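Local coordinates for DNA helicase RecQ (Deinococcus radiodurans, PDB 4Q48), which probably couples ATP hydrolysis to the unwinding of duplex DNA, translocating in the 3'-5' direction, at residues 59-73 / 134-146. Residues are numbered along the deposited sequence; the frame is centred on the assembly and turned at random.
Sequences PSLLRPGTGIVVSPL and LERAPVALFAIDE
Ile-68 sits among three side chains of the 134-146 segment. Its CB lies 3.5 Å from CD1 of Phe-142, the two side chains running side by side; its CG1 meets Val-139 CG1 at 3.7 Å, nearly at a right angle; and its CD1 reaches Leu-134 CD2, on helix 128-135. With CG1 beside the backbone N (chi1 -55°), CG2 approaches Phe-142 CD1 and CE1, so the beta-branch lets one side chain touch the ring with CG2 and Val-139 with CG1. On the other face of the sheet, beneath helix 50-62, Leu-141 brings CD2 to 4.0 Å from Pro-59 CB and 3.6 Å from Ser-60 OG, a hydroxyl hydrogen-bonded to Tyr-56 O within its helix. Strands 66-70 and 139-145 are central, parallel neighbours in the first RecA-like domain, joined by six backbone hydrogen bonds, from Thr-66 N to Pro-138 O (2.9 Å) through Asp-145 N to Val-70 O (3.0 Å). A beta bulge shifts the register by one between Thr-66 and Gly-67, leaving Ala-140 as the extra residue; the small methyl of Ala-140 lies against Gly-65 O. Gly-67 lacks a side chain where one would collide with Ser-60 OG. Strand 117-120 flanks 66-70 on its far edge. Asp-145 and Glu-146 fit the DEAH-type Walker B motif: Asp-145 OD1 accepts from Glu-146 N (2.7 Å) and forms a salt bridge with Lys-52, which binds ADP.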
loop_
_atom_site.group_PDB
_atom_site.type_symbol
_atom_site.label_atom_id
_atom_site.label_comp_id
_atom_site.label_asym_id
_atom_site.label_seq_id
_atom_site.Cartn_x
_atom_site.Cartn_y
_atom_site.Cartn_z
ATOM N N PRO A 59 -7.697 14.041 -17.718
ATOM C CA PRO A 59 -7.243 15.433 -17.706
ATOM C C PRO A 59 -6.303 15.771 -18.876
ATOM O O PRO A 59 -6.396 16.883 -19.399
ATOM C CB PRO A 59 -6.507 15.548 -16.366
ATOM C CG PRO A 59 -7.138 14.511 -15.508
ATOM C CD PRO A 59 -7.449 13.377 -16.421
ATOM N N SER A 60 -5.421 14.859 -19.282
ATOM C CA SER A 60 -4.563 15.142 -20.430
ATOM C C SER A 60 -5.402 15.396 -21.698
ATOM O O SER A 60 -5.038 16.214 -22.555
ATOM C CB SER A 60 -3.551 14.022 -20.653
ATOM O OG SER A 60 -2.691 13.846 -19.520
ATOM N N LEU A 61 -6.550 14.746 -21.801
ATOM C CA LEU A 61 -7.417 14.994 -22.948
ATOM C C LEU A 61 -8.181 16.309 -22.797
ATOM O O LEU A 61 -8.557 16.952 -23.785
ATOM C CB LEU A 61 -8.406 13.851 -23.152
ATOM C CG LEU A 61 -7.794 12.520 -23.578
ATOM C CD1 LEU A 61 -8.902 11.524 -23.903
ATOM C CD2 LEU A 61 -6.798 12.678 -24.728
ATOM N N LEU A 62 -8.444 16.695 -21.559
ATOM C CA LEU A 62 -9.238 17.891 -21.322
ATOM C C LEU A 62 -8.431 19.181 -21.491
ATOM O O LEU A 62 -8.947 20.176 -21.992
ATOM C CB LEU A 62 -9.893 17.824 -19.942
ATOM C CG LEU A 62 -11.005 16.780 -19.971
ATOM C CD1 LEU A 62 -11.399 16.295 -18.578
ATOM C CD2 LEU A 62 -12.208 17.342 -20.711
ATOM N N ARG A 63 -7.183 19.179 -21.036
ATOM C CA ARG A 63 -6.338 20.357 -21.171
ATOM C C ARG A 63 -5.546 20.364 -22.486
ATOM O O ARG A 63 -5.126 19.312 -22.977
ATOM C CB ARG A 63 -5.414 20.462 -19.962
ATOM C CG ARG A 63 -6.223 20.316 -18.677
ATOM C CD ARG A 63 -5.457 20.657 -17.420
ATOM N NE ARG A 63 -5.047 22.053 -17.417
ATOM C CZ ARG A 63 -3.786 22.439 -17.345
ATOM N NH1 ARG A 63 -2.840 21.520 -17.266
ATOM N NH2 ARG A 63 -3.480 23.727 -17.344
ATOM N N PRO A 64 -5.365 21.549 -23.083
ATOM C CA PRO A 64 -4.626 21.595 -24.345
ATOM C C PRO A 64 -3.203 21.111 -24.143
ATOM O O PRO A 64 -2.574 21.442 -23.148
ATOM C CB PRO A 64 -4.640 23.085 -24.721
ATOM C CG PRO A 64 -5.644 23.701 -23.848
ATOM C CD PRO A 64 -5.681 22.899 -22.598
ATOM N N GLY A 65 -2.703 20.332 -25.082
ATOM C CA GLY A 65 -1.339 19.860 -25.011
ATOM C C GLY A 65 -1.239 18.484 -24.395
ATOM O O GLY A 65 -2.248 17.876 -24.000
ATOM N N THR A 66 0.003 18.010 -24.327
ATOM C CA THR A 66 0.343 16.640 -24.019
ATOM C C THR A 66 0.533 16.373 -22.519
ATOM O O THR A 66 1.244 17.124 -21.842
ATOM C CB THR A 66 1.624 16.283 -24.728
ATOM O OG1 THR A 66 1.505 16.646 -26.108
ATOM C CG2 THR A 66 1.971 14.799 -24.561
ATOM N N GLY A 67 -0.085 15.303 -22.010
ATOM C CA GLY A 67 0.213 14.817 -20.679
ATOM C C GLY A 67 1.562 14.120 -20.636
ATOM O O GLY A 67 1.846 13.247 -21.433
ATOM N N ILE A 68 2.393 14.486 -19.676
ATOM C CA ILE A 68 3.712 13.885 -19.563
ATOM C C ILE A 68 3.666 12.923 -18.388
ATOM O O ILE A 68 3.615 13.352 -17.246
ATOM C CB ILE A 68 4.806 14.957 -19.335
ATOM C CG1 ILE A 68 4.761 16.016 -20.432
ATOM C CG2 ILE A 68 6.170 14.329 -19.296
ATOM C CD1 ILE A 68 4.899 15.440 -21.821
ATOM N N VAL A 69 3.683 11.626 -18.667
ATOM C CA VAL A 69 3.518 10.612 -17.617
ATOM C C VAL A 69 4.873 10.019 -17.264
ATOM O O VAL A 69 5.556 9.453 -18.108
ATOM C CB VAL A 69 2.544 9.472 -18.043
ATOM C CG1 VAL A 69 2.228 8.571 -16.889
ATOM C CG2 VAL A 69 1.262 10.043 -18.604
ATOM N N VAL A 70 5.278 10.184 -16.016
ATOM C CA VAL A 70 6.518 9.600 -15.572
ATOM C C VAL A 70 6.299 8.213 -14.972
ATOM O O VAL A 70 5.474 8.048 -14.074
ATOM C CB VAL A 70 7.181 10.489 -14.549
ATOM C CG1 VAL A 70 8.651 10.142 -14.443
ATOM C CG2 VAL A 70 6.995 11.930 -14.946
ATOM N N SER A 71 7.026 7.222 -15.479
ATOM C CA SER A 71 6.931 5.848 -14.979
ATOM C C SER A 71 8.207 5.040 -15.266
ATOM O O SER A 71 8.817 5.156 -16.347
ATOM C CB SER A 71 5.712 5.123 -15.573
ATOM O OG SER A 71 5.813 3.714 -15.402
ATOM N N PRO A 72 8.608 4.209 -14.296
ATOM C CA PRO A 72 9.739 3.295 -14.447
ATOM C C PRO A 72 9.422 2.051 -15.279
ATOM O O PRO A 72 10.343 1.451 -15.842
ATOM C CB PRO A 72 10.075 2.918 -13.008
ATOM C CG PRO A 72 8.883 3.332 -12.172
ATOM C CD PRO A 72 7.883 3.993 -13.036
ATOM N N LEU A 73 8.148 1.678 -15.366
ATOM C CA LEU A 73 7.748 0.431 -16.027
ATOM C C LEU A 73 7.830 0.522 -17.548
ATOM O O LEU A 73 6.808 0.501 -18.240
ATOM C CB LEU A 73 6.318 0.051 -15.611
ATOM C CG LEU A 73 5.964 0.214 -14.125
ATOM C CD1 LEU A 73 4.504 -0.101 -13.856
ATOM C CD2 LEU A 73 6.860 -0.680 -13.274
ATOM N N LEU A 134 10.820 20.227 -23.253
ATOM C CA LEU A 134 9.531 20.340 -22.614
ATOM C C LEU A 134 9.147 21.796 -22.495
ATOM O O LEU A 134 7.972 22.158 -22.628
ATOM C CB LEU A 134 9.587 19.665 -21.246
ATOM C CG LEU A 134 9.613 18.129 -21.360
ATOM C CD1 LEU A 134 10.012 17.492 -20.052
ATOM C CD2 LEU A 134 8.247 17.618 -21.797
ATOM N N GLU A 135 10.154 22.642 -22.277
ATOM C CA GLU A 135 9.924 24.066 -22.103
ATOM C C GLU A 135 9.370 24.678 -23.383
ATOM O O GLU A 135 8.586 25.641 -23.326
ATOM C CB GLU A 135 11.205 24.759 -21.669
ATOM C CG GLU A 135 11.286 24.966 -20.179
ATOM C CD GLU A 135 12.638 25.501 -19.715
ATOM O OE1 GLU A 135 13.501 25.779 -20.566
ATOM O OE2 GLU A 135 12.849 25.612 -18.484
ATOM N N ARG A 136 9.755 24.093 -24.523
ATOM C CA ARG A 136 9.252 24.527 -25.829
ATOM C C ARG A 136 8.280 23.516 -26.491
ATOM O O ARG A 136 8.143 23.481 -27.709
ATOM C CB ARG A 136 10.440 24.857 -26.770
ATOM C CG ARG A 136 11.584 23.835 -26.808
ATOM C CD ARG A 136 12.822 24.381 -27.525
ATOM N NE ARG A 136 13.703 23.383 -28.155
ATOM C CZ ARG A 136 13.512 22.856 -29.367
ATOM N NH1 ARG A 136 12.488 23.237 -30.107
ATOM N NH2 ARG A 136 14.364 21.967 -29.856
ATOM N N ALA A 137 7.585 22.725 -25.675
ATOM C CA ALA A 137 6.540 21.815 -26.165
ATOM C C ALA A 137 5.211 22.083 -25.456
ATOM O O ALA A 137 5.188 22.540 -24.309
ATOM C CB ALA A 137 6.954 20.375 -25.973
ATOM N N PRO A 138 4.089 21.820 -26.141
ATOM C CA PRO A 138 2.798 22.136 -25.531
ATOM C C PRO A 138 2.436 21.088 -24.499
ATOM O O PRO A 138 2.034 19.979 -24.857
ATOM C CB PRO A 138 1.845 22.114 -26.710
ATOM C CG PRO A 138 2.490 21.233 -27.697
ATOM C CD PRO A 138 3.948 21.377 -27.533
ATOM N N VAL A 139 2.592 21.424 -23.225
ATOM C CA VAL A 139 2.406 20.436 -22.179
ATOM C C VAL A 139 1.148 20.709 -21.359
ATOM O O VAL A 139 0.932 21.827 -20.865
ATOM C CB VAL A 139 3.632 20.392 -21.236
ATOM C CG1 VAL A 139 3.396 19.418 -20.111
ATOM C CG2 VAL A 139 4.888 20.042 -22.006
ATOM N N ALA A 140 0.321 19.677 -21.205
ATOM C CA ALA A 140 -0.889 19.803 -20.396
ATOM C C ALA A 140 -0.620 19.550 -18.904
ATOM O O ALA A 140 -1.227 20.204 -18.066
ATOM C CB ALA A 140 -1.967 18.866 -20.905
ATOM N N LEU A 141 0.276 18.619 -18.571
ATOM C CA LEU A 141 0.595 18.347 -17.167
ATOM C C LEU A 141 1.734 17.361 -17.009
ATOM O O LEU A 141 2.245 16.817 -17.980
ATOM C CB LEU A 141 -0.633 17.803 -16.433
ATOM C CG LEU A 141 -1.230 16.519 -17.040
ATOM C CD1 LEU A 141 -0.729 15.248 -16.295
ATOM C CD2 LEU A 141 -2.752 16.580 -17.103
ATOM N N PHE A 142 2.126 17.151 -15.762
ATOM C CA PHE A 142 2.977 16.032 -15.372
ATOM C C PHE A 142 2.212 15.069 -14.472
ATOM O O PHE A 142 1.679 15.488 -13.435
ATOM C CB PHE A 142 4.209 16.530 -14.637
ATOM C CG PHE A 142 5.170 17.268 -15.495
ATOM C CD1 PHE A 142 5.964 16.590 -16.404
ATOM C CD2 PHE A 142 5.269 18.652 -15.420
ATOM C CE1 PHE A 142 6.882 17.277 -17.207
ATOM C CE2 PHE A 142 6.157 19.341 -16.215
ATOM C CZ PHE A 142 6.971 18.648 -17.115
ATOM N N ALA A 143 2.156 13.791 -14.853
ATOM C CA ALA A 143 1.648 12.739 -13.952
ATOM C C ALA A 143 2.790 11.875 -13.514
ATOM O O ALA A 143 3.424 11.210 -14.346
ATOM C CB ALA A 143 0.613 11.903 -14.624
ATOM N N ILE A 144 3.066 11.880 -12.212
ATOM C CA ILE A 144 4.072 10.980 -11.648
ATOM C C ILE A 144 3.383 9.711 -11.117
ATOM O O ILE A 144 2.747 9.724 -10.057
ATOM C CB ILE A 144 4.895 11.673 -10.547
ATOM C CG1 ILE A 144 5.731 12.808 -11.143
ATOM C CG2 ILE A 144 5.863 10.721 -9.916
ATOM C CD1 ILE A 144 5.162 14.204 -10.908
ATOM N N ASP A 145 3.462 8.632 -11.901
ATOM C CA ASP A 145 2.880 7.354 -11.503
ATOM C C ASP A 145 3.881 6.573 -10.672
ATOM O O ASP A 145 5.099 6.705 -10.867
ATOM C CB ASP A 145 2.446 6.515 -12.708
ATOM C CG ASP A 145 1.276 5.588 -12.373
ATOM O OD1 ASP A 145 1.141 5.206 -11.180
ATOM O OD2 ASP A 145 0.491 5.247 -13.293
ATOM N N GLU A 146 3.351 5.758 -9.762
ATOM C CA GLU A 146 4.157 5.080 -8.753
ATOM C C GLU A 146 5.057 6.035 -7.985
ATOM O O GLU A 146 6.264 5.792 -7.857
ATOM C CB GLU A 146 4.980 3.969 -9.391
ATOM C CG GLU A 146 4.180 2.680 -9.504
ATOM C CD GLU A 146 4.421 1.975 -10.800
ATOM O OE1 GLU A 146 5.069 2.588 -11.673
ATOM O OE2 GLU A 146 3.981 0.815 -10.949
#